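Local coordinates for protein B-agarase (PDB 4BQ2) that hydrolyses agarose as an exo-acting beta-agarase of glycoside hydrolase family 50, probably working inward from the chain ends, at residues P61-S65 / L163-I169; K255-Y261 / V274-P280; K529-I535 / S547-D553; Q673-G677 / Y728-V732. All coordinates share one frame; numbering follows the deposited sequence.

Contact 1 comes first along the chain and lies in the N-terminal carbohydrate-binding-module-like domain, where the loop 61-65 meets the start of strand 166-174. The other three follow in series. Contacts 2 and 4 border one mixed sheet: 255-261 and 274-280 flank its strands 263-267, 270-274 and 280-287, while strand 693-699 runs beside the helices of contact 4. Even so, their nearest atoms are about 20 Å apart. Contact 3 is an outlying helical region, its centre about 60 Å from that of contact 4, across the chain's centre. None of the four touches another; each joins segments in a different region of this large hydrolase.

Contact 1: P61-S65 / L163-I169; sequences PWDWS and LSGIAKI
Trp62 meets Ile166 through backbone and side chain together. The two residues form one antiparallel hydrogen-bonded pair: Trp62 N gives to Ile166 O at 2.8 Å, and Ile166 N returns a bond to Trp62 O at 2.9 Å. From here the indole of Trp62 can be followed outward. Its CB hangs beside Ile166 O, with CG turned anti to the carbonyl carbon (chi1 -74°), which carries the ring along the 166-169 strand. CE3 lies 3.4 Å from Ile166 O and also touches the CG2 branch of Ile166. One atom further, CZ3 reaches Ile169 CD1 at 3.5 Å, and CH2 ends against the same methyl.

Within the carbohydrate-binding-module-like domain, this bridge fastens the loop after strand 51-56 to the first residues of strand 166-174. That strand has a classic beta bulge, Ala167 and Lys168 both facing Thr91 on strand 84-92.

Trp64 lies under one face of the Trp62 indole. Its CE3 meets the other branch of Ile166, CG1, at 3.7 Å, and Ile169 CD1 comes in at its ring edge, so this one methyl meets both indoles, Trp62 at CZ3 and Trp64 at CH2. Behind them, Trp64 N donates to Leu163 O at 2.7 Å. Asp63 closes an Asx turn: its OD1 takes both Ser65 N and Ser65 OG, the first nearly along the C-O bond, while its carboxylate rests against Ser164 CA.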
loop_
_atom_site.group_PDB
_atom_site.type_symbol
_atom_site.label_atom_id
_atom_site.label_comp_id
_atom_site.label_asym_id
_atom_site.label_seq_id
_atom_site.Cartn_x
_atom_site.Cartn_y
_atom_site.Cartn_z
ATOM N N PRO A 61 16.205 3.654 -30.328
ATOM C CA PRO A 61 14.805 3.702 -29.867
ATOM C C PRO A 61 13.792 3.720 -31.016
ATOM O O PRO A 61 14.072 4.304 -32.053
ATOM C CB PRO A 61 14.754 5.013 -29.076
ATOM C CG PRO A 61 16.151 5.221 -28.582
ATOM C CD PRO A 61 17.048 4.666 -29.655
ATOM N N TRP A 62 12.644 3.069 -30.842
ATOM C CA TRP A 62 11.579 3.043 -31.858
ATOM C C TRP A 62 10.909 4.399 -31.963
ATOM O O TRP A 62 10.599 5.007 -30.951
ATOM C CB TRP A 62 10.459 2.066 -31.478
ATOM C CG TRP A 62 10.704 0.583 -31.591
ATOM C CD1 TRP A 62 10.825 -0.150 -32.735
ATOM C CD2 TRP A 62 10.753 -0.358 -30.511
ATOM N NE1 TRP A 62 10.990 -1.476 -32.435
ATOM C CE2 TRP A 62 10.940 -1.633 -31.076
ATOM C CE3 TRP A 62 10.681 -0.238 -29.116
ATOM C CZ2 TRP A 62 11.056 -2.786 -30.302
ATOM C CZ3 TRP A 62 10.805 -1.392 -28.341
ATOM C CH2 TRP A 62 10.986 -2.645 -28.943
ATOM N N ASP A 63 10.644 4.859 -33.184
ATOM C CA ASP A 63 9.864 6.080 -33.384
ATOM C C ASP A 63 8.405 5.757 -33.686
ATOM O O ASP A 63 8.045 5.428 -34.832
ATOM C CB ASP A 63 10.466 6.960 -34.490
ATOM C CG ASP A 63 9.726 8.295 -34.662
ATOM O OD1 ASP A 63 8.652 8.508 -34.058
ATOM O OD2 ASP A 63 10.215 9.142 -35.430
ATOM N N TRP A 64 7.571 5.838 -32.645
ATOM C CA TRP A 64 6.126 5.644 -32.787
ATOM C C TRP A 64 5.352 6.951 -32.598
ATOM O O TRP A 64 4.178 6.935 -32.197
ATOM C CB TRP A 64 5.616 4.599 -31.764
ATOM C CG TRP A 64 6.225 3.206 -31.875
ATOM C CD1 TRP A 64 6.711 2.598 -33.009
ATOM C CD2 TRP A 64 6.389 2.255 -30.812
ATOM N NE1 TRP A 64 7.164 1.327 -32.712
ATOM C CE2 TRP A 64 6.976 1.091 -31.374
ATOM C CE3 TRP A 64 6.064 2.257 -29.445
ATOM C CZ2 TRP A 64 7.271 -0.042 -30.612
ATOM C CZ3 TRP A 64 6.364 1.123 -28.685
ATOM C CH2 TRP A 64 6.966 -0.005 -29.271
ATOM N N SER A 65 5.992 8.085 -32.876
ATOM C CA SER A 65 5.350 9.381 -32.669
ATOM C C SER A 65 4.087 9.611 -33.512
ATOM O O SER A 65 3.277 10.474 -33.179
ATOM C CB SER A 65 6.345 10.539 -32.859
ATOM O OG SER A 65 6.716 10.649 -34.218
ATOM N N LEU A 163 7.086 9.261 -27.430
ATOM C CA LEU A 163 6.812 8.221 -28.419
ATOM C C LEU A 163 7.790 8.238 -29.607
ATOM O O LEU A 163 7.961 7.225 -30.308
ATOM C CB LEU A 163 5.349 8.309 -28.882
ATOM C CG LEU A 163 4.334 8.012 -27.755
ATOM C CD1 LEU A 163 2.932 7.791 -28.314
ATOM C CD2 LEU A 163 4.747 6.791 -26.932
ATOM N N SER A 164 8.461 9.371 -29.809
ATOM C CA SER A 164 9.456 9.455 -30.887
ATOM C C SER A 164 10.686 8.615 -30.569
ATOM O O SER A 164 11.447 8.281 -31.476
ATOM C CB SER A 164 9.815 10.915 -31.223
ATOM O OG SER A 164 10.505 11.563 -30.154
ATOM N N GLY A 165 10.861 8.231 -29.296
ATOM C CA GLY A 165 11.922 7.298 -28.934
ATOM C C GLY A 165 11.663 6.293 -27.813
ATOM O O GLY A 165 12.112 6.491 -26.688
ATOM N N ILE A 166 10.972 5.192 -28.113
ATOM C CA ILE A 166 10.771 4.124 -27.123
ATOM C C ILE A 166 11.994 3.200 -27.085
ATOM O O ILE A 166 12.312 2.541 -28.070
ATOM C CB ILE A 166 9.433 3.340 -27.366
ATOM C CG1 ILE A 166 8.216 4.280 -27.263
ATOM C CG2 ILE A 166 9.309 2.106 -26.454
ATOM C CD1 ILE A 166 8.154 5.148 -26.018
ATOM N N ALA A 167 12.657 3.141 -25.935
ATOM C CA ALA A 167 13.967 2.500 -25.826
ATOM C C ALA A 167 13.935 1.113 -25.219
ATOM O O ALA A 167 14.833 0.309 -25.457
ATOM C CB ALA A 167 14.943 3.386 -25.042
ATOM N N LYS A 168 12.919 0.821 -24.411
ATOM C CA LYS A 168 12.924 -0.452 -23.745
ATOM C C LYS A 168 11.516 -0.851 -23.343
ATOM O O LYS A 168 10.726 -0.006 -22.926
ATOM C CB LYS A 168 13.820 -0.383 -22.523
ATOM C CG LYS A 168 13.920 -1.676 -21.745
ATOM C CD LYS A 168 14.581 -1.433 -20.403
ATOM C CE LYS A 168 15.946 -2.032 -20.363
ATOM N NZ LYS A 168 16.221 -2.322 -18.919
ATOM N N ILE A 169 11.223 -2.136 -23.505
ATOM C CA ILE A 169 9.946 -2.686 -23.072
ATOM C C ILE A 169 10.249 -3.906 -22.220
ATOM O O ILE A 169 10.808 -4.902 -22.689
ATOM C CB ILE A 169 9.033 -3.073 -24.254
ATOM C CG1 ILE A 169 8.668 -1.823 -25.055
ATOM C CG2 ILE A 169 7.775 -3.789 -23.753
ATOM C CD1 ILE A 169 7.970 -2.135 -26.360
#

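Contact 2: K255-Y261 / V274-P280; sequences KLKATGY and VDPEGYP
Leu256 N points almost straight at Gly278 O, a bond of 2.6 Å with 172° at the hydrogen, marking the tight part of the contact. Gly278 ends a type I beta turn that begins at Asp275; having no side chain, it lets the backbones close up here, its CA facing Leu256 O, and its positive phi suits the turn. Beside it, Leu256 CD2 meets Pro280 CG at 4.0 Å and Val274 CG2. At the far end Pro276 presses its CB on Gly260 C, 3.4 Å away, and Pro276 O accepts from Gly260 N in the carbonyl plane.

An Asx turn stiffens the bend: Asp275 OD1 takes Glu277 N at 2.9 Å and Tyr279 N at 3.0 Å, from opposite faces of the carboxylate, while OD2 is held by Ser245. One water joins the segments, accepting from Thr259 N and donating to Tyr261 O and Asp275 O.

The outer side is looser. The CB of Lys257 is directed away from the turn and Thr259 is exposed, though Ala258, exposed as well, rests its CB on Glu277 O. Lys255 bends at chi3 (86°), laying CD over one face of the Tyr279 ring, 3.9 Å from its centroid, and bringing NZ to Tyr279 OH at 3.2 Å. The pairing thus rests mainly on main-chain atoms, with the exposed lysine adding a CH-pi contact and a hydrogen bond to Tyr279.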
loop_
_atom_site.group_PDB
_atom_site.type_symbol
_atom_site.label_atom_id
_atom_site.label_comp_id
_atom_site.label_asym_id
_atom_site.label_seq_id
_atom_site.Cartn_x
_atom_site.Cartn_y
_atom_site.Cartn_z
ATOM N N LYS A 255 4.400 -22.674 28.445
ATOM C CA LYS A 255 4.104 -21.367 28.994
ATOM C C LYS A 255 5.402 -20.738 29.466
ATOM O O LYS A 255 6.222 -21.393 30.118
ATOM C CB LYS A 255 3.036 -21.478 30.107
ATOM C CG LYS A 255 2.719 -20.161 30.806
ATOM C CD LYS A 255 1.292 -20.085 31.314
ATOM C CE LYS A 255 1.129 -20.690 32.692
ATOM N NZ LYS A 255 -0.319 -20.945 32.922
ATOM N N LEU A 256 5.625 -19.484 29.094
ATOM C CA LEU A 256 6.841 -18.776 29.490
ATOM C C LEU A 256 6.492 -17.809 30.608
ATOM O O LEU A 256 5.376 -17.828 31.104
ATOM C CB LEU A 256 7.443 -18.010 28.309
ATOM C CG LEU A 256 7.960 -18.662 27.021
ATOM C CD1 LEU A 256 8.684 -19.970 27.280
ATOM C CD2 LEU A 256 6.813 -18.852 26.029
ATOM N N LYS A 257 7.434 -16.951 30.991
ATOM C CA LYS A 257 7.199 -16.006 32.093
ATOM C C LYS A 257 6.060 -15.050 31.709
ATOM O O LYS A 257 6.096 -14.484 30.622
ATOM C CB LYS A 257 8.494 -15.224 32.364
ATOM C CG LYS A 257 8.454 -14.337 33.620
ATOM C CD LYS A 257 9.870 -13.875 34.005
ATOM C CE LYS A 257 9.790 -12.790 35.090
ATOM N NZ LYS A 257 8.977 -13.167 36.267
ATOM N N ALA A 258 5.056 -14.884 32.586
ATOM C CA ALA A 258 3.917 -13.967 32.331
ATOM C C ALA A 258 4.221 -12.587 32.939
ATOM O O ALA A 258 4.540 -12.505 34.147
ATOM C CB ALA A 258 2.662 -14.542 32.985
ATOM N N THR A 259 4.165 -11.516 32.143
ATOM C CA THR A 259 4.472 -10.192 32.688
ATOM C C THR A 259 3.224 -9.334 32.803
ATOM O O THR A 259 3.284 -8.221 33.347
ATOM C CB THR A 259 5.455 -9.423 31.805
ATOM O OG1 THR A 259 4.827 -9.158 30.548
ATOM C CG2 THR A 259 6.776 -10.256 31.581
ATOM N N GLY A 260 2.127 -9.851 32.262
ATOM C CA GLY A 260 0.861 -9.124 32.177
ATOM C C GLY A 260 0.725 -8.229 30.938
ATOM O O GLY A 260 -0.293 -7.525 30.791
ATOM N N TYR A 261 1.727 -8.244 30.047
ATOM C CA TYR A 261 1.655 -7.486 28.790
ATOM C C TYR A 261 2.243 -8.323 27.686
ATOM O O TYR A 261 3.069 -9.198 27.956
ATOM C CB TYR A 261 2.469 -6.169 28.889
ATOM C CG TYR A 261 1.946 -5.317 29.998
ATOM C CD1 TYR A 261 0.896 -4.414 29.769
ATOM C CD2 TYR A 261 2.478 -5.438 31.298
ATOM C CE1 TYR A 261 0.396 -3.638 30.801
ATOM C CE2 TYR A 261 1.982 -4.661 32.324
ATOM C CZ TYR A 261 0.947 -3.786 32.080
ATOM O OH TYR A 261 0.479 -3.033 33.139
ATOM N N VAL A 274 4.913 -13.156 23.137
ATOM C CA VAL A 274 4.400 -13.930 24.256
ATOM C C VAL A 274 3.258 -13.097 24.805
ATOM O O VAL A 274 3.418 -11.894 25.011
ATOM C CB VAL A 274 5.492 -14.115 25.333
ATOM C CG1 VAL A 274 4.926 -14.742 26.605
ATOM C CG2 VAL A 274 6.649 -14.928 24.782
ATOM N N ASP A 275 2.129 -13.734 25.082
ATOM C CA ASP A 275 0.972 -12.991 25.531
ATOM C C ASP A 275 1.047 -12.605 27.047
ATOM O O ASP A 275 1.950 -13.034 27.750
ATOM C CB ASP A 275 -0.317 -13.690 25.059
ATOM C CG ASP A 275 -0.787 -14.831 25.978
ATOM O OD1 ASP A 275 -0.247 -15.015 27.093
ATOM O OD2 ASP A 275 -1.726 -15.543 25.557
ATOM N N PRO A 276 0.148 -11.728 27.529
ATOM C CA PRO A 276 0.244 -11.282 28.942
ATOM C C PRO A 276 0.287 -12.425 30.005
ATOM O O PRO A 276 0.698 -12.195 31.150
ATOM C CB PRO A 276 -1.054 -10.480 29.125
ATOM C CG PRO A 276 -1.352 -9.926 27.744
ATOM C CD PRO A 276 -0.944 -11.045 26.801
ATOM N N GLU A 277 -0.201 -13.609 29.650
ATOM C CA GLU A 277 -0.201 -14.770 30.556
ATOM C C GLU A 277 0.959 -15.741 30.307
ATOM O O GLU A 277 1.092 -16.766 31.012
ATOM C CB GLU A 277 -1.513 -15.510 30.435
ATOM C CG GLU A 277 -2.697 -14.647 30.770
ATOM C CD GLU A 277 -3.992 -15.431 30.813
ATOM O OE1 GLU A 277 -4.169 -16.412 30.045
ATOM O OE2 GLU A 277 -4.838 -15.029 31.623
ATOM N N GLY A 278 1.778 -15.452 29.303
ATOM C CA GLY A 278 2.997 -16.236 29.086
ATOM C C GLY A 278 2.901 -17.258 27.965
ATOM O O GLY A 278 3.811 -18.093 27.788
ATOM N N TYR A 279 1.810 -17.225 27.192
ATOM C CA TYR A 279 1.634 -18.217 26.091
ATOM C C TYR A 279 2.243 -17.687 24.822
ATOM O O TYR A 279 2.170 -16.464 24.563
ATOM C CB TYR A 279 0.158 -18.559 25.859
ATOM C CG TYR A 279 -0.475 -19.211 27.047
ATOM C CD1 TYR A 279 -0.386 -20.591 27.229
ATOM C CD2 TYR A 279 -1.161 -18.453 27.994
ATOM C CE1 TYR A 279 -0.956 -21.194 28.345
ATOM C CE2 TYR A 279 -1.750 -19.049 29.115
ATOM C CZ TYR A 279 -1.642 -20.419 29.278
ATOM O OH TYR A 279 -2.214 -20.996 30.384
ATOM N N PRO A 280 2.901 -18.564 24.038
ATOM C CA PRO A 280 3.517 -18.066 22.821
ATOM C C PRO A 280 2.432 -17.446 21.928
ATOM O O PRO A 280 1.295 -17.943 21.911
ATOM C CB PRO A 280 4.114 -19.327 22.170
ATOM C CG PRO A 280 4.284 -20.316 23.303
ATOM C CD PRO A 280 3.184 -20.002 24.274
HETATM O O HOH W 1 3.904 -11.696 29.358
#

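Contact 3: K529-I535 / S547-D553; sequences KAKYKTI and SSWAEFD
The indole of Trp549 is sandwiched between two aliphatic groups. Lys529 CG sits squarely over the six-membered ring on one face, 3.4 Å from its centroid, and Ile535 CD1 covers the opposite face at 4.1 Å, displaced toward the rim. At one edge NE1 donates to Lys533 O (3.2 Å), with the oxygen tilted 22° from the ring plane; at another, Phe552 CD2 lies in plane. Trp549 CZ3 lies over one face of Phe552, toward its rim.

Lys529 is extended beyond CG, so it runs past the indole in the reverse direction and delivers NZ to Asp553 OD2, a 2.9 Å salt bridge on the syn lone pair. Asp553 OD1 is taken by Ser525. Ile535 CD1 also reaches Phe552 CB, 3.9 Å away.

Ser548 OG caps the short helix 549-552 by accepting from Glu551 N. That helix meets the end of helix 519-532, where Lys533 leaves with positive phi, and Leu538 of helix 535-542 touches both Trp549 and Phe552.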
loop_
_atom_site.group_PDB
_atom_site.type_symbol
_atom_site.label_atom_id
_atom_site.label_comp_id
_atom_site.label_asym_id
_atom_site.label_seq_id
_atom_site.Cartn_x
_atom_site.Cartn_y
_atom_site.Cartn_z
ATOM N N LYS A 529 32.083 18.504 11.342
ATOM C CA LYS A 529 33.171 19.181 12.051
ATOM C C LYS A 529 33.976 18.246 12.936
ATOM O O LYS A 529 35.204 18.346 12.972
ATOM C CB LYS A 529 32.672 20.388 12.831
ATOM C CG LYS A 529 32.395 21.566 11.909
ATOM C CD LYS A 529 31.528 22.588 12.592
ATOM C CE LYS A 529 31.023 23.585 11.569
ATOM N NZ LYS A 529 30.143 24.591 12.214
ATOM N N ALA A 530 33.296 17.340 13.641
ATOM C CA ALA A 530 34.001 16.405 14.494
ATOM C C ALA A 530 34.799 15.421 13.637
ATOM O O ALA A 530 35.891 15.034 14.029
ATOM C CB ALA A 530 33.057 15.670 15.441
ATOM N N LYS A 531 34.272 15.052 12.465
ATOM C CA LYS A 531 34.941 14.072 11.598
ATOM C C LYS A 531 36.215 14.664 10.971
ATOM O O LYS A 531 37.276 14.063 11.062
ATOM C CB LYS A 531 33.986 13.559 10.502
ATOM C CG LYS A 531 34.621 12.610 9.499
ATOM C CD LYS A 531 33.597 11.830 8.688
ATOM C CE LYS A 531 34.279 10.936 7.653
ATOM N NZ LYS A 531 33.339 10.276 6.690
ATOM N N TYR A 532 36.092 15.841 10.365
ATOM C CA TYR A 532 37.125 16.412 9.467
ATOM C C TYR A 532 38.014 17.440 10.151
ATOM O O TYR A 532 39.142 17.663 9.715
ATOM C CB TYR A 532 36.487 17.061 8.232
ATOM C CG TYR A 532 35.971 16.052 7.235
ATOM C CD1 TYR A 532 36.854 15.286 6.461
ATOM C CD2 TYR A 532 34.599 15.846 7.076
ATOM C CE1 TYR A 532 36.390 14.330 5.564
ATOM C CE2 TYR A 532 34.121 14.906 6.178
ATOM C CZ TYR A 532 35.020 14.155 5.418
ATOM O OH TYR A 532 34.549 13.223 4.544
ATOM N N LYS A 533 37.475 18.061 11.209
ATOM C CA LYS A 533 38.127 19.120 12.021
ATOM C C LYS A 533 38.253 20.439 11.256
ATOM O O LYS A 533 37.719 21.462 11.679
ATOM C CB LYS A 533 39.481 18.692 12.642
ATOM C CG LYS A 533 39.615 17.235 13.085
ATOM C CD LYS A 533 38.777 16.871 14.304
ATOM C CE LYS A 533 38.928 15.395 14.621
ATOM N NZ LYS A 533 38.176 15.042 15.853
ATOM N N THR A 534 38.907 20.393 10.098
ATOM C CA THR A 534 39.208 21.595 9.343
ATOM C C THR A 534 38.413 21.567 8.054
ATOM O O THR A 534 38.182 20.483 7.490
ATOM C CB THR A 534 40.713 21.657 8.960
ATOM O OG1 THR A 534 41.011 20.580 8.072
ATOM C CG2 THR A 534 41.617 21.530 10.189
ATOM N N ILE A 535 38.027 22.748 7.575
ATOM C CA ILE A 535 37.361 22.847 6.285
ATOM C C ILE A 535 38.281 22.314 5.174
ATOM O O ILE A 535 37.798 21.917 4.119
ATOM C CB ILE A 535 36.861 24.289 5.978
ATOM C CG1 ILE A 535 35.847 24.329 4.817
ATOM C CG2 ILE A 535 38.019 25.221 5.663
ATOM C CD1 ILE A 535 34.551 23.557 5.055
ATOM N N SER A 547 35.635 28.358 1.577
ATOM C CA SER A 547 36.617 29.244 2.192
ATOM C C SER A 547 36.620 29.054 3.716
ATOM O O SER A 547 37.604 29.419 4.395
ATOM C CB SER A 547 36.299 30.683 1.831
ATOM O OG SER A 547 35.043 31.020 2.378
ATOM N N SER A 548 35.530 28.471 4.246
ATOM C CA SER A 548 35.372 28.313 5.711
ATOM C C SER A 548 34.242 27.370 6.117
ATOM O O SER A 548 33.374 27.015 5.298
ATOM C CB SER A 548 35.142 29.685 6.390
ATOM O OG SER A 548 33.870 30.229 6.081
ATOM N N TRP A 549 34.257 26.971 7.389
ATOM C CA TRP A 549 33.074 26.355 8.015
ATOM C C TRP A 549 31.848 27.257 7.947
ATOM O O TRP A 549 30.725 26.767 7.866
ATOM C CB TRP A 549 33.344 25.967 9.465
ATOM C CG TRP A 549 34.139 24.733 9.558
ATOM C CD1 TRP A 549 35.388 24.617 10.062
ATOM C CD2 TRP A 549 33.753 23.427 9.116
ATOM N NE1 TRP A 549 35.825 23.319 9.964
ATOM C CE2 TRP A 549 34.838 22.561 9.389
ATOM C CE3 TRP A 549 32.606 22.902 8.501
ATOM C CZ2 TRP A 549 34.808 21.191 9.087
ATOM C CZ3 TRP A 549 32.570 21.542 8.214
ATOM C CH2 TRP A 549 33.679 20.701 8.495
ATOM N N ALA A 550 32.069 28.572 7.988
ATOM C CA ALA A 550 30.978 29.526 7.902
ATOM C C ALA A 550 30.332 29.525 6.513
ATOM O O ALA A 550 29.098 29.599 6.404
ATOM C CB ALA A 550 31.440 30.916 8.306
ATOM N N GLU A 551 31.145 29.411 5.458
ATOM C CA GLU A 551 30.598 29.231 4.103
ATOM C C GLU A 551 29.921 27.863 3.955
ATOM O O GLU A 551 28.870 27.728 3.321
ATOM C CB GLU A 551 31.667 29.399 3.017
ATOM C CG GLU A 551 31.073 29.507 1.614
ATOM C CD GLU A 551 32.092 29.874 0.525
ATOM O OE1 GLU A 551 33.295 29.528 0.635
ATOM O OE2 GLU A 551 31.670 30.519 -0.455
ATOM N N PHE A 552 30.538 26.834 4.528
ATOM C CA PHE A 552 29.922 25.515 4.533
ATOM C C PHE A 552 28.514 25.601 5.154
ATOM O O PHE A 552 27.547 25.017 4.627
ATOM C CB PHE A 552 30.774 24.530 5.329
ATOM C CG PHE A 552 30.096 23.215 5.541
ATOM C CD1 PHE A 552 30.138 22.241 4.554
ATOM C CD2 PHE A 552 29.365 22.981 6.699
ATOM C CE1 PHE A 552 29.500 21.028 4.734
ATOM C CE2 PHE A 552 28.712 21.767 6.883
ATOM C CZ PHE A 552 28.789 20.790 5.901
ATOM N N ASP A 553 28.408 26.342 6.256
ATOM C CA ASP A 553 27.134 26.490 6.988
ATOM C C ASP A 553 26.090 27.382 6.335
ATOM O O ASP A 553 25.015 27.609 6.917
ATOM C CB ASP A 553 27.375 26.910 8.435
ATOM C CG ASP A 553 27.899 25.753 9.293
ATOM O OD1 ASP A 553 27.647 24.564 8.952
ATOM O OD2 ASP A 553 28.572 26.034 10.308
#

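Contact 4: Q673-G677 / Y728-V732; sequences QADRG and YQEMV
Gln673 sets its CB against the carboxylate of Glu730 where helix 673-688 runs against the start of helix 729-739, a buried helix-helix contact next to strand 693-699. Gln673 CB lies 3.4 Å from Glu730 CD, and its carbonyl oxygen meets Glu730 CB at the same distance. Bent at chi2 (-53°), the rest of the glutamine turns toward Tyr728, bringing its amide to 24° from the phenol plane beside CD1 and CE1. Ala674 turns its methyl away, and its N lies 3.8 Å from Glu730 CG.

Arg676 provides the charged group of the contact. Its guanidinium stands nearly upright on the Tyr728 ring, the planes 84° apart, with NH1 over the ring centre. CZ lies 4.8 Å from the ring centroid, a cation-pi contact made by the edge of the guanidinium. One guanidinium face is roofed by Met731, whose CG comes to 3.5 Å from NH1. The group's pose is fixed by further bonds from NE to Ile655 O and from NH2 to Gly719 O. Tyr728 is held in turn by its OH bond to Asp703, so both partners of the cation-pi pair are fastened at their polar ends in a buried setting.

At Gly677, with no side chain between them, the helices close to 5.2 Å between its CA and Met731 CA, and Met731 SD sits 3.9 Å from Gly677 N.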
loop_
_atom_site.group_PDB
_atom_site.type_symbol
_atom_site.label_atom_id
_atom_site.label_comp_id
_atom_site.label_asym_id
_atom_site.label_seq_id
_atom_site.Cartn_x
_atom_site.Cartn_y
_atom_site.Cartn_z
ATOM N N GLN A 673 -10.885 -14.694 -7.309
ATOM C CA GLN A 673 -10.987 -14.716 -5.840
ATOM C C GLN A 673 -10.328 -15.956 -5.271
ATOM O O GLN A 673 -9.641 -15.874 -4.247
ATOM C CB GLN A 673 -12.469 -14.639 -5.367
ATOM C CG GLN A 673 -13.131 -13.297 -5.670
ATOM C CD GLN A 673 -12.329 -12.149 -5.147
ATOM O OE1 GLN A 673 -12.068 -11.144 -5.863
ATOM N NE2 GLN A 673 -11.876 -12.289 -3.921
ATOM N N ALA A 674 -10.513 -17.112 -5.923
ATOM C CA ALA A 674 -9.847 -18.348 -5.451
ATOM C C ALA A 674 -8.333 -18.243 -5.507
ATOM O O ALA A 674 -7.622 -18.699 -4.594
ATOM C CB ALA A 674 -10.304 -19.585 -6.217
ATOM N N ASP A 675 -7.833 -17.680 -6.600
ATOM C CA ASP A 675 -6.383 -17.461 -6.707
ATOM C C ASP A 675 -5.913 -16.454 -5.633
ATOM O O ASP A 675 -4.803 -16.589 -5.111
ATOM C CB ASP A 675 -6.053 -17.005 -8.128
ATOM C CG ASP A 675 -4.534 -17.001 -8.433
ATOM O OD1 ASP A 675 -3.818 -17.907 -8.002
ATOM O OD2 ASP A 675 -4.065 -16.074 -9.117
ATOM N N ARG A 676 -6.737 -15.458 -5.292
ATOM C CA ARG A 676 -6.393 -14.532 -4.197
ATOM C C ARG A 676 -6.139 -15.336 -2.939
ATOM O O ARG A 676 -5.139 -15.089 -2.229
ATOM C CB ARG A 676 -7.517 -13.542 -3.857
ATOM C CG ARG A 676 -7.692 -12.327 -4.739
ATOM C CD ARG A 676 -8.871 -11.547 -4.135
ATOM N NE ARG A 676 -8.518 -10.558 -3.110
ATOM C CZ ARG A 676 -9.343 -10.071 -2.180
ATOM N NH1 ARG A 676 -10.610 -10.485 -2.101
ATOM N NH2 ARG A 676 -8.921 -9.104 -1.354
ATOM N N GLY A 677 -7.031 -16.304 -2.684
ATOM C CA GLY A 677 -6.912 -17.178 -1.501
ATOM C C GLY A 677 -5.648 -18.030 -1.510
ATOM O O GLY A 677 -4.915 -18.132 -0.494
ATOM N N TYR A 728 -15.570 -12.011 1.363
ATOM C CA TYR A 728 -15.094 -12.907 0.310
ATOM C C TYR A 728 -14.802 -14.218 0.974
ATOM O O TYR A 728 -13.827 -14.317 1.722
ATOM C CB TYR A 728 -13.806 -12.371 -0.287
ATOM C CG TYR A 728 -13.989 -11.081 -1.044
ATOM C CD1 TYR A 728 -14.447 -11.105 -2.368
ATOM C CD2 TYR A 728 -13.746 -9.843 -0.444
ATOM C CE1 TYR A 728 -14.606 -9.923 -3.088
ATOM C CE2 TYR A 728 -13.915 -8.649 -1.159
ATOM C CZ TYR A 728 -14.347 -8.712 -2.485
ATOM O OH TYR A 728 -14.532 -7.581 -3.237
ATOM N N GLN A 729 -15.622 -15.239 0.710
ATOM C CA GLN A 729 -15.417 -16.541 1.349
ATOM C C GLN A 729 -14.091 -17.181 1.012
ATOM O O GLN A 729 -13.541 -17.928 1.822
ATOM C CB GLN A 729 -16.557 -17.524 1.030
ATOM C CG GLN A 729 -17.886 -17.180 1.722
ATOM C CD GLN A 729 -17.887 -17.413 3.243
ATOM O OE1 GLN A 729 -17.017 -18.104 3.803
ATOM N NE2 GLN A 729 -18.877 -16.827 3.923
ATOM N N GLU A 730 -13.571 -16.917 -0.191
ATOM C CA GLU A 730 -12.226 -17.435 -0.564
ATOM C C GLU A 730 -11.154 -16.898 0.394
ATOM O O GLU A 730 -10.184 -17.589 0.697
ATOM C CB GLU A 730 -11.864 -17.042 -2.016
ATOM C CG GLU A 730 -12.872 -17.611 -3.040
ATOM C CD GLU A 730 -14.111 -16.748 -3.228
ATOM O OE1 GLU A 730 -14.330 -15.759 -2.480
ATOM O OE2 GLU A 730 -14.890 -17.050 -4.151
ATOM N N MET A 731 -11.316 -15.659 0.851
ATOM C CA MET A 731 -10.312 -15.053 1.750
ATOM C C MET A 731 -10.488 -15.608 3.178
ATOM O O MET A 731 -9.499 -15.954 3.869
ATOM C CB MET A 731 -10.405 -13.517 1.721
ATOM C CG MET A 731 -9.965 -12.853 0.408
ATOM S SD MET A 731 -8.416 -13.516 -0.288
ATOM C CE MET A 731 -7.306 -13.221 1.069
ATOM N N VAL A 732 -11.744 -15.742 3.591
ATOM C CA VAL A 732 -12.051 -16.394 4.874
ATOM C C VAL A 732 -11.426 -17.793 4.965
ATOM O O VAL A 732 -10.740 -18.130 5.938
ATOM C CB VAL A 732 -13.556 -16.522 5.108
ATOM C CG1 VAL A 732 -13.825 -17.354 6.369
ATOM C CG2 VAL A 732 -14.200 -15.146 5.246
#